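Long-range contacts in pectate lyase (Bacillus, PDB 3VMW), which probably cleaves pectate, the polygalacturonate of plant cell walls, by beta-elimination, as a secreted member of polysaccharide lyase family 1: residues A[19-24]-A[46-51]; A[220-225]-A[245-250]; A[230-235]-A[267-272]. All coordinates share one frame; numbering follows the deposited sequence.

Interaction 1: residues A[19-24]-A[46-51]; sequences GGRVEY and EPLTIY
Arg21 to Tyr24 pair in parallel with Leu48 to Tyr51. The two short strands run at 20° to each other, and Gly20 meets Pro47 where they begin. Four backbone hydrogen bonds hold the pair. Arg21 N gives to Pro47 O and Glu23 N to Thr49 O, while Arg21 O and Glu23 O accept from Thr49 N and Tyr51 N.

The aromatic contact lies on the face of Val22, Tyr24, Thr49 and Tyr51. Tyr51 CB sits over the centre of the Tyr24 ring, 3.9 Å from its centroid, as a CH-pi contact. The two rings are oblique, with planes 40° apart. Val22 CG1 reaches the edge of the Tyr51 ring, 3.8 Å from CE2.

Charge and apolar contacts share the other face. Leu48 CD1 lies over one face of the Arg21 guanidinium, 3.9 Å from CZ, and also touches Glu23 CG. Within 19-24, and in the plane of that guanidinium, Arg21 NH2 forms a salt bridge to Glu23 OE2 at 3.1 Å. The bend of Glu23 at chi2 (-84°) turns its carboxylate to this site. Glu46 OE1 stays 4.4 Å from Arg21 NE, too far for a salt bridge.

Helix 28-40 covers this second face through Leu34 and Arg38. A strand-helix-strand connection of this kind is consistent with the N-terminal cap of a pectate lyase beta-helix.

Interaction 2: residues A[220-225]-A[245-250]; sequences NNYFKD and YFDNVG
Phe223 and Phe246 form an offset stack, with centroids 4.3 Å apart and planes at 18°. The two side chains run alongside each other in the same direction. Phe246 CE1 lies over the Phe223 ring, 3.4 Å from Phe223 CD2. Both rings have CG beside the backbone N (chi1 -64° and -61°), which keeps them in step. Val249 CG2 packs on Phe223 CB at 3.7 Å. Phe284 meets Phe246 nearly parallel, and Phe201 meets Phe223 at a steeper tilt.

Tyr222 and Tyr245 occupy the other face. Tyr222 CE1 meets Tyr245 CD2 at 3.8 Å, with the rings oblique. Lys313 of helix 309-319 touches both tyrosines.

The backbone is bonded in parallel register. Tyr245 N gives to Asn221 O, Phe223 N to Tyr245 O, Asp247 N to Phe223 O and Asp225 N to Asp247 O. Asn221 OD1 accepts from Asn199 N, and Asn221 N gives to Asn244 OD1. These bonds link asparagines at one turn of successive coils, as in the asparagine stacks of pectate lyases.

The chemistry is thus divided by face. The stacked phenylalanines pack inside the beta-helix, while the tyrosines lie under helix 309-319. Backbone and asparagine bonds satisfy polar groups along the coils.

Interaction 3: residues A[230-235]-A[267-272]; sequences AINSRV and WFYGSP. With ADA (alpha-D-galactopyranuronic acid), chain B; ADA (alpha-D-galactopyranuronic acid), chain C.
Arg234 and Ser271 meet beside bound galacturonate, at the end of a strand of the parallel beta-helix and in a loop that follows a strand one coil on. The sugar comes first. Arg234 NH1 bonds O6B of the chain B galacturonate at 2.8 Å, and Arg234 NH2 bonds O6A of the same sugar at 2.7 Å, so the carboxylate is gripped by two nearly straight bonds. Tyr269 lies under the chain C galacturonate, whose C4 sits 4.0 Å above one ring face. Phe268 CB covers the opposite face.

The next shell fixes these two side chains. Ser271 OG accepts hydrogen bonds from Arg234 NE at 2.8 Å and Arg234 NH1 at 3.1 Å, both in the guanidinium plane. This side-on grip should fix the rotation of the guanidinium. A bend at chi3 (81°) turns the guanidinium toward Ser271 and the sugar carboxylate. Asp185 in turn binds Ser271 OG, and Asp228 and Thr229 bond the Tyr269 hydroxyl.

Further back, Trp267 CD1 touches Arg234 CG at 3.7 Å, and Trp267 NE1 bonds Gly270 O within the loop. Asn232 clasps the Phe268 backbone. Its OD1 accepts Phe268 N at 2.9 Å, with the donor above the amide plane. Its ND2 gives to Phe268 O, also at 2.9 Å, while Gly270 N reaches that same oxygen from the opposite face of its carbonyl plane.

How the interactions relate
From the N terminus, interaction 1 comes first. It closes a 21-residue connection that carries helix 28-40, and it is complete before the other two open. The chain then coils along the beta-helix to the far side of its centre. There, 220-225 opens interaction 2 and 230-235 opens interaction 3. Segment 245-250 closes the former across 19 residues, and 267-272 closes the latter across 31, so the two cross. Interaction 2 joins neighbouring coils on one sheet; interaction 3 ties strand 231-234, which holds the sugar carboxylate, to the loop that packs on the neighbouring sugar. They touch inside the coil, where Val249 CG1 packs on Ala230 CB and Phe223 on Ile231. Interaction 1 stays about 24 Å or more from both, nearest atoms.

Interaction 1: residues A[19-24]-A[46-51]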
loop_
_atom_site.group_PDB
_atom_site.type_symbol
_atom_site.label_atom_id
_atom_site.label_comp_id
_atom_site.label_asym_id
_atom_site.label_seq_id
_atom_site.Cartn_x
_atom_site.Cartn_y
_atom_site.Cartn_z
ATOM N N GLY A 19 -20.393 -4.801 -11.023
ATOM C CA GLY A 19 -21.808 -5.112 -11.079
ATOM C C GLY A 19 -22.741 -3.934 -10.857
ATOM O O GLY A 19 -23.902 -4.128 -10.509
ATOM N N GLY A 20 -22.241 -2.715 -11.040
ATOM C CA GLY A 20 -23.078 -1.537 -10.870
ATOM C C GLY A 20 -22.915 -0.552 -12.009
ATOM O O GLY A 20 -22.836 -0.935 -13.177
ATOM N N ARG A 21 -22.846 0.725 -11.664
ATOM C CA ARG A 21 -22.706 1.791 -12.645
ATOM C C ARG A 21 -21.259 1.951 -13.094
ATOM O O ARG A 21 -20.314 1.742 -12.311
ATOM C CB ARG A 21 -23.145 3.131 -12.022
ATOM C CG ARG A 21 -24.640 3.362 -11.846
ATOM C CD ARG A 21 -24.883 4.627 -10.964
ATOM N NE ARG A 21 -24.080 5.774 -11.401
ATOM C CZ ARG A 21 -23.525 6.686 -10.600
ATOM N NH1 ARG A 21 -23.661 6.630 -9.264
ATOM N NH2 ARG A 21 -22.822 7.671 -11.146
ATOM N N VAL A 22 -21.089 2.381 -14.337
ATOM C CA VAL A 22 -19.775 2.660 -14.893
ATOM C C VAL A 22 -19.675 4.125 -15.308
ATOM O O VAL A 22 -20.580 4.649 -15.956
ATOM C CB VAL A 22 -19.532 1.748 -16.124
ATOM C CG1 VAL A 22 -18.381 2.246 -16.983
ATOM C CG2 VAL A 22 -19.317 0.327 -15.664
ATOM N N GLU A 23 -18.586 4.792 -14.939
ATOM C CA GLU A 23 -18.392 6.203 -15.332
ATOM C C GLU A 23 -16.959 6.438 -15.803
ATOM O O GLU A 23 -16.036 5.747 -15.370
ATOM C CB GLU A 23 -18.685 7.123 -14.139
ATOM C CG GLU A 23 -20.131 7.033 -13.661
ATOM C CD GLU A 23 -21.084 7.931 -14.443
ATOM O OE1 GLU A 23 -20.631 8.720 -15.300
ATOM O OE2 GLU A 23 -22.295 7.831 -14.200
ATOM N N TYR A 24 -16.772 7.397 -16.699
ATOM C CA TYR A 24 -15.429 7.876 -17.023
ATOM C C TYR A 24 -15.184 9.255 -16.408
ATOM O O TYR A 24 -16.080 10.094 -16.385
ATOM C CB TYR A 24 -15.251 7.947 -18.537
ATOM C CG TYR A 24 -14.996 6.585 -19.132
ATOM C CD1 TYR A 24 -15.937 5.556 -18.999
ATOM C CD2 TYR A 24 -13.802 6.312 -19.803
ATOM C CE1 TYR A 24 -15.699 4.293 -19.535
ATOM C CE2 TYR A 24 -13.559 5.058 -20.352
ATOM C CZ TYR A 24 -14.508 4.054 -20.216
ATOM O OH TYR A 24 -14.256 2.808 -20.755
ATOM N N GLU A 46 -24.911 1.612 -4.196
ATOM C CA GLU A 46 -24.875 1.014 -5.541
ATOM C C GLU A 46 -23.442 0.983 -6.091
ATOM O O GLU A 46 -22.781 2.022 -6.156
ATOM C CB GLU A 46 -25.745 1.808 -6.491
ATOM C CG GLU A 46 -25.655 1.346 -7.935
ATOM C CD GLU A 46 -26.562 2.146 -8.855
ATOM O OE1 GLU A 46 -26.645 3.392 -8.686
ATOM O OE2 GLU A 46 -27.198 1.524 -9.740
ATOM N N PRO A 47 -22.956 -0.209 -6.501
ATOM C CA PRO A 47 -21.555 -0.296 -6.924
ATOM C C PRO A 47 -21.236 0.681 -8.045
ATOM O O PRO A 47 -21.996 0.852 -9.008
ATOM C CB PRO A 47 -21.425 -1.752 -7.403
ATOM C CG PRO A 47 -22.405 -2.493 -6.538
ATOM C CD PRO A 47 -23.589 -1.535 -6.399
ATOM N N LEU A 48 -20.088 1.323 -7.920
ATOM C CA LEU A 48 -19.698 2.360 -8.856
ATOM C C LEU A 48 -18.267 2.121 -9.298
ATOM O O LEU A 48 -17.377 2.056 -8.465
ATOM C CB LEU A 48 -19.793 3.739 -8.180
ATOM C CG LEU A 48 -19.237 4.917 -8.987
ATOM C CD1 LEU A 48 -19.940 5.054 -10.363
ATOM C CD2 LEU A 48 -19.324 6.229 -8.189
ATOM N N THR A 49 -18.062 2.024 -10.605
ATOM C CA THR A 49 -16.726 1.919 -11.169
ATOM C C THR A 49 -16.413 3.189 -11.924
ATOM O O THR A 49 -17.152 3.579 -12.824
ATOM C CB THR A 49 -16.630 0.729 -12.135
ATOM O OG1 THR A 49 -16.731 -0.483 -11.390
ATOM C CG2 THR A 49 -15.311 0.746 -12.895
ATOM N N ILE A 50 -15.347 3.866 -11.521
ATOM C CA ILE A 50 -14.923 5.089 -12.198
ATOM C C ILE A 50 -13.643 4.794 -12.963
ATOM O O ILE A 50 -12.615 4.420 -12.341
ATOM C CB ILE A 50 -14.616 6.194 -11.168
ATOM C CG1 ILE A 50 -15.845 6.452 -10.285
ATOM C CG2 ILE A 50 -14.152 7.451 -11.878
ATOM C CD1 ILE A 50 -15.614 7.479 -9.169
ATOM N N TYR A 51 -13.712 4.909 -14.294
ATOM C CA TYR A 51 -12.545 4.733 -15.127
ATOM C C TYR A 51 -11.847 6.059 -15.320
ATOM O O TYR A 51 -12.436 7.046 -15.808
ATOM C CB TYR A 51 -12.926 4.120 -16.486
ATOM C CG TYR A 51 -13.263 2.650 -16.392
ATOM C CD1 TYR A 51 -12.265 1.703 -16.177
ATOM C CD2 TYR A 51 -14.574 2.204 -16.530
ATOM C CE1 TYR A 51 -12.564 0.356 -16.093
ATOM C CE2 TYR A 51 -14.884 0.862 -16.443
ATOM C CZ TYR A 51 -13.869 -0.059 -16.228
ATOM O OH TYR A 51 -14.153 -1.402 -16.147
#

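Interaction 2: residues A[220-225]-A[245-250]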
loop_
_atom_site.group_PDB
_atom_site.type_symbol
_atom_site.label_atom_id
_atom_site.label_comp_id
_atom_site.label_asym_id
_atom_site.label_seq_id
_atom_site.Cartn_x
_atom_site.Cartn_y
_atom_site.Cartn_z
ATOM N N ASN A 220 6.501 -13.046 -2.385
ATOM C CA ASN A 220 6.716 -12.894 -3.824
ATOM C C ASN A 220 6.884 -11.438 -4.256
ATOM O O ASN A 220 6.513 -11.080 -5.380
ATOM C CB ASN A 220 5.578 -13.539 -4.645
ATOM C CG ASN A 220 5.651 -15.064 -4.655
ATOM O OD1 ASN A 220 6.636 -15.684 -4.149
ATOM N ND2 ASN A 220 4.635 -15.679 -5.215
ATOM N N ASN A 221 7.446 -10.605 -3.381
ATOM C CA ASN A 221 7.762 -9.231 -3.801
ATOM C C ASN A 221 9.207 -9.191 -4.240
ATOM O O ASN A 221 10.018 -10.035 -3.826
ATOM C CB ASN A 221 7.594 -8.249 -2.620
ATOM C CG ASN A 221 6.164 -8.257 -2.067
ATOM O OD1 ASN A 221 5.226 -7.685 -2.665
ATOM N ND2 ASN A 221 5.986 -8.931 -0.934
ATOM N N TYR A 222 9.548 -8.162 -4.998
ATOM C CA TYR A 222 10.919 -7.956 -5.442
ATOM C C TYR A 222 11.374 -6.617 -4.832
ATOM O O TYR A 222 10.862 -5.550 -5.191
ATOM C CB TYR A 222 10.889 -7.901 -6.978
ATOM C CG TYR A 222 12.228 -7.684 -7.685
ATOM C CD1 TYR A 222 13.442 -7.894 -7.042
ATOM C CD2 TYR A 222 12.247 -7.302 -9.016
ATOM C CE1 TYR A 222 14.654 -7.701 -7.713
ATOM C CE2 TYR A 222 13.422 -7.086 -9.691
ATOM C CZ TYR A 222 14.626 -7.291 -9.041
ATOM O OH TYR A 222 15.769 -7.095 -9.774
ATOM N N PHE A 223 12.280 -6.686 -3.858
ATOM C CA PHE A 223 12.843 -5.521 -3.203
ATOM C C PHE A 223 14.196 -5.249 -3.869
ATOM O O PHE A 223 15.037 -6.179 -3.984
ATOM C CB PHE A 223 13.130 -5.836 -1.716
ATOM C CG PHE A 223 11.912 -6.140 -0.886
ATOM C CD1 PHE A 223 11.444 -5.216 0.045
ATOM C CD2 PHE A 223 11.287 -7.374 -0.962
ATOM C CE1 PHE A 223 10.333 -5.519 0.839
ATOM C CE2 PHE A 223 10.174 -7.677 -0.168
ATOM C CZ PHE A 223 9.698 -6.745 0.734
ATOM N N LYS A 224 14.435 -4.003 -4.309
ATOM C CA LYS A 224 15.673 -3.688 -5.015
ATOM C C LYS A 224 16.148 -2.288 -4.689
ATOM O O LYS A 224 15.346 -1.324 -4.722
ATOM C CB LYS A 224 15.456 -3.783 -6.528
ATOM C CG LYS A 224 16.690 -3.510 -7.403
ATOM C CD LYS A 224 16.249 -3.541 -8.878
ATOM C CE LYS A 224 17.395 -3.331 -9.834
ATOM N NZ LYS A 224 16.861 -3.238 -11.222
ATOM N N ASP A 225 17.435 -2.185 -4.376
ATOM C CA ASP A 225 18.069 -0.881 -4.182
ATOM C C ASP A 225 17.334 -0.107 -3.096
ATOM O O ASP A 225 16.855 1.014 -3.313
ATOM C CB ASP A 225 18.121 -0.104 -5.499
ATOM C CG ASP A 225 19.100 -0.705 -6.489
ATOM O OD1 ASP A 225 19.953 -1.536 -6.065
ATOM O OD2 ASP A 225 19.019 -0.353 -7.692
ATOM N N TYR A 245 12.254 -11.771 -3.163
ATOM C CA TYR A 245 13.598 -11.636 -3.710
ATOM C C TYR A 245 14.140 -10.263 -3.302
ATOM O O TYR A 245 13.510 -9.231 -3.625
ATOM C CB TYR A 245 13.530 -11.734 -5.250
ATOM C CG TYR A 245 14.881 -11.973 -5.862
ATOM C CD1 TYR A 245 15.301 -13.274 -6.113
ATOM C CD2 TYR A 245 15.750 -10.928 -6.146
ATOM C CE1 TYR A 245 16.503 -13.529 -6.631
ATOM C CE2 TYR A 245 17.022 -11.189 -6.689
ATOM C CZ TYR A 245 17.368 -12.508 -6.922
ATOM O OH TYR A 245 18.578 -12.880 -7.447
ATOM N N PHE A 246 15.275 -10.238 -2.599
ATOM C CA PHE A 246 15.906 -8.963 -2.182
ATOM C C PHE A 246 17.237 -8.768 -2.877
ATOM O O PHE A 246 18.061 -9.684 -2.895
ATOM C CB PHE A 246 16.211 -8.963 -0.669
ATOM C CG PHE A 246 15.005 -9.115 0.210
ATOM C CD1 PHE A 246 14.403 -7.989 0.772
ATOM C CD2 PHE A 246 14.493 -10.380 0.508
ATOM C CE1 PHE A 246 13.289 -8.112 1.637
ATOM C CE2 PHE A 246 13.384 -10.528 1.357
ATOM C CZ PHE A 246 12.764 -9.376 1.911
ATOM N N ASP A 247 17.467 -7.584 -3.443
ATOM C CA ASP A 247 18.714 -7.294 -4.137
ATOM C C ASP A 247 19.196 -5.917 -3.699
ATOM O O ASP A 247 18.499 -4.928 -3.927
ATOM C CB ASP A 247 18.481 -7.299 -5.656
ATOM C CG ASP A 247 19.728 -6.873 -6.446
ATOM O OD1 ASP A 247 19.603 -6.517 -7.629
ATOM O OD2 ASP A 247 20.831 -6.870 -5.885
ATOM N N ASN A 248 20.355 -5.860 -3.049
ATOM C CA ASN A 248 20.924 -4.599 -2.554
ATOM C C ASN A 248 19.972 -3.877 -1.602
ATOM O O ASN A 248 19.586 -2.727 -1.844
ATOM C CB ASN A 248 21.273 -3.665 -3.702
ATOM C CG ASN A 248 22.082 -2.444 -3.235
ATOM O OD1 ASN A 248 22.063 -1.392 -3.879
ATOM N ND2 ASN A 248 22.795 -2.584 -2.114
ATOM N N VAL A 249 19.607 -4.541 -0.515
ATOM C CA VAL A 249 18.575 -3.994 0.360
ATOM C C VAL A 249 19.200 -3.757 1.742
ATOM O O VAL A 249 19.615 -4.708 2.402
ATOM C CB VAL A 249 17.402 -4.972 0.486
ATOM C CG1 VAL A 249 16.464 -4.517 1.596
ATOM C CG2 VAL A 249 16.638 -5.075 -0.847
ATOM N N GLY A 250 19.268 -2.497 2.168
ATOM C CA GLY A 250 19.683 -2.185 3.528
ATOM C C GLY A 250 21.111 -1.676 3.582
ATOM O O GLY A 250 21.957 -2.092 2.791
#

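Interaction 3: residues A[230-235]-A[267-272]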
loop_
_atom_site.group_PDB
_atom_site.type_symbol
_atom_site.label_atom_id
_atom_site.label_comp_id
_atom_site.label_asym_id
_atom_site.label_seq_id
_atom_site.Cartn_x
_atom_site.Cartn_y
_atom_site.Cartn_z
ATOM N N ALA A 230 14.319 -2.087 4.961
ATOM C CA ALA A 230 13.074 -2.479 4.275
ATOM C C ALA A 230 11.958 -2.754 5.281
ATOM O O ALA A 230 11.286 -1.845 5.735
ATOM C CB ALA A 230 13.301 -3.710 3.359
ATOM N N ILE A 231 11.781 -4.014 5.660
ATOM C CA ILE A 231 10.646 -4.359 6.511
ATOM C C ILE A 231 10.998 -4.059 7.974
ATOM O O ILE A 231 11.951 -4.607 8.504
ATOM C CB ILE A 231 10.339 -5.843 6.368
ATOM C CG1 ILE A 231 10.029 -6.158 4.887
ATOM C CG2 ILE A 231 9.168 -6.240 7.282
ATOM C CD1 ILE A 231 10.120 -7.714 4.620
ATOM N N ASN A 232 10.213 -3.200 8.609
ATOM C CA ASN A 232 10.473 -2.782 9.972
ATOM C C ASN A 232 9.306 -3.223 10.840
ATOM O O ASN A 232 8.212 -2.695 10.703
ATOM C CB ASN A 232 10.597 -1.251 10.019
ATOM C CG ASN A 232 11.042 -0.750 11.394
ATOM O OD1 ASN A 232 11.187 -1.546 12.324
ATOM N ND2 ASN A 232 11.258 0.575 11.529
ATOM N N SER A 233 9.533 -4.182 11.728
ATOM C CA SER A 233 8.438 -4.808 12.453
ATOM C C SER A 233 8.517 -4.361 13.905
ATOM O O SER A 233 9.484 -4.631 14.577
ATOM C CB SER A 233 8.521 -6.337 12.347
ATOM O OG SER A 233 7.473 -6.975 13.061
ATOM N N ARG A 234 7.487 -3.651 14.356
ATOM C CA ARG A 234 7.534 -2.942 15.642
ATOM C C ARG A 234 6.347 -3.279 16.533
ATOM O O ARG A 234 5.278 -3.677 16.046
ATOM C CB ARG A 234 7.530 -1.433 15.373
ATOM C CG ARG A 234 8.835 -0.940 14.759
ATOM C CD ARG A 234 8.611 0.296 13.893
ATOM N NE ARG A 234 8.525 1.527 14.698
ATOM C CZ ARG A 234 8.965 2.717 14.285
ATOM N NH1 ARG A 234 8.879 3.781 15.080
ATOM N NH2 ARG A 234 9.488 2.844 13.060
ATOM N N VAL A 235 6.540 -3.102 17.839
ATOM C CA VAL A 235 5.461 -3.264 18.805
ATOM C C VAL A 235 4.494 -4.423 18.544
ATOM O O VAL A 235 3.274 -4.224 18.485
ATOM C CB VAL A 235 4.693 -1.920 19.095
ATOM C CG1 VAL A 235 5.514 -1.052 20.045
ATOM C CG2 VAL A 235 4.347 -1.144 17.820
ATOM N N TRP A 267 13.977 -4.555 13.461
ATOM C CA TRP A 267 13.325 -3.540 14.270
ATOM C C TRP A 267 14.253 -2.337 14.196
ATOM O O TRP A 267 15.432 -2.427 14.607
ATOM C CB TRP A 267 13.235 -4.051 15.733
ATOM C CG TRP A 267 12.749 -3.034 16.688
ATOM C CD1 TRP A 267 11.999 -1.922 16.415
ATOM C CD2 TRP A 267 12.993 -3.022 18.102
ATOM N NE1 TRP A 267 11.761 -1.225 17.588
ATOM C CE2 TRP A 267 12.362 -1.878 18.629
ATOM C CE3 TRP A 267 13.690 -3.868 18.969
ATOM C CZ2 TRP A 267 12.412 -1.554 19.994
ATOM C CZ3 TRP A 267 13.737 -3.544 20.338
ATOM C CH2 TRP A 267 13.095 -2.406 20.832
ATOM N N PHE A 268 13.748 -1.225 13.667
ATOM C CA PHE A 268 14.591 -0.065 13.374
ATOM C C PHE A 268 13.945 1.241 13.861
ATOM O O PHE A 268 12.724 1.319 13.970
ATOM C CB PHE A 268 14.841 0.038 11.850
ATOM C CG PHE A 268 15.300 -1.247 11.215
ATOM C CD1 PHE A 268 16.549 -1.767 11.502
ATOM C CD2 PHE A 268 14.470 -1.936 10.308
ATOM C CE1 PHE A 268 16.966 -2.968 10.923
ATOM C CE2 PHE A 268 14.881 -3.120 9.723
ATOM C CZ PHE A 268 16.133 -3.638 10.030
ATOM N N TYR A 269 14.775 2.248 14.149
ATOM C CA TYR A 269 14.323 3.633 14.312
ATOM C C TYR A 269 13.588 3.991 15.608
ATOM O O TYR A 269 13.804 5.062 16.178
ATOM C CB TYR A 269 13.414 4.002 13.162
ATOM C CG TYR A 269 14.039 3.844 11.806
ATOM C CD1 TYR A 269 15.378 4.162 11.568
ATOM C CD2 TYR A 269 13.279 3.389 10.751
ATOM C CE1 TYR A 269 15.935 4.007 10.250
ATOM C CE2 TYR A 269 13.809 3.218 9.481
ATOM C CZ TYR A 269 15.117 3.535 9.231
ATOM O OH TYR A 269 15.571 3.359 7.948
ATOM N N GLY A 270 12.675 3.145 16.061
ATOM C CA GLY A 270 11.840 3.576 17.170
ATOM C C GLY A 270 10.776 2.601 17.602
ATOM O O GLY A 270 10.801 1.432 17.188
ATOM N N SER A 271 9.856 3.112 18.430
ATOM C CA SER A 271 8.877 2.336 19.176
ATOM C C SER A 271 9.550 1.617 20.367
ATOM O O SER A 271 10.715 1.248 20.314
ATOM C CB SER A 271 8.112 1.348 18.275
ATOM O OG SER A 271 7.442 2.045 17.208
ATOM N N PRO A 272 8.787 1.413 21.444
ATOM C CA PRO A 272 9.342 0.902 22.712
ATOM C C PRO A 272 9.702 -0.583 22.687
ATOM O O PRO A 272 10.500 -0.986 23.503
ATOM C CB PRO A 272 8.232 1.186 23.738
ATOM C CG PRO A 272 6.972 1.384 22.922
ATOM C CD PRO A 272 7.414 1.940 21.579
HETATM C C1 ADA B . 11.360 8.493 10.092
HETATM C C2 ADA B . 10.576 9.750 10.446
HETATM C C3 ADA B . 10.439 9.907 11.922
HETATM C C4 ADA B . 9.900 8.750 12.595
HETATM C C5 ADA B . 10.665 7.488 12.211
HETATM C C6 ADA B . 10.125 6.236 12.725
HETATM O O2 ADA B . 11.307 10.809 9.909
HETATM O O3 ADA B . 9.567 11.046 12.166
HETATM O O4 ADA B . 8.541 8.598 12.178
HETATM O O5 ADA B . 10.831 7.358 10.737
HETATM O O6B ADA B . 9.810 6.133 13.938
HETATM O O6A ADA B . 10.044 5.211 11.969
HETATM C C1 ADA C . 16.097 9.052 10.058
HETATM C C2 ADA C . 15.370 9.080 11.383
HETATM C C3 ADA C . 14.579 7.833 11.573
HETATM C C4 ADA C . 13.624 7.634 10.498
HETATM C C5 ADA C . 14.378 7.559 9.208
HETATM C C6 ADA C . 13.515 7.393 8.036
HETATM O O2 ADA C . 16.296 9.270 12.424
HETATM O O3 ADA C . 13.987 7.808 12.882
HETATM O O4 ADA C . 12.681 8.751 10.455
HETATM O O5 ADA C . 15.196 8.796 9.006
HETATM O O6B ADA C . 12.757 6.406 7.916
HETATM O O6A ADA C . 13.552 8.267 7.127
#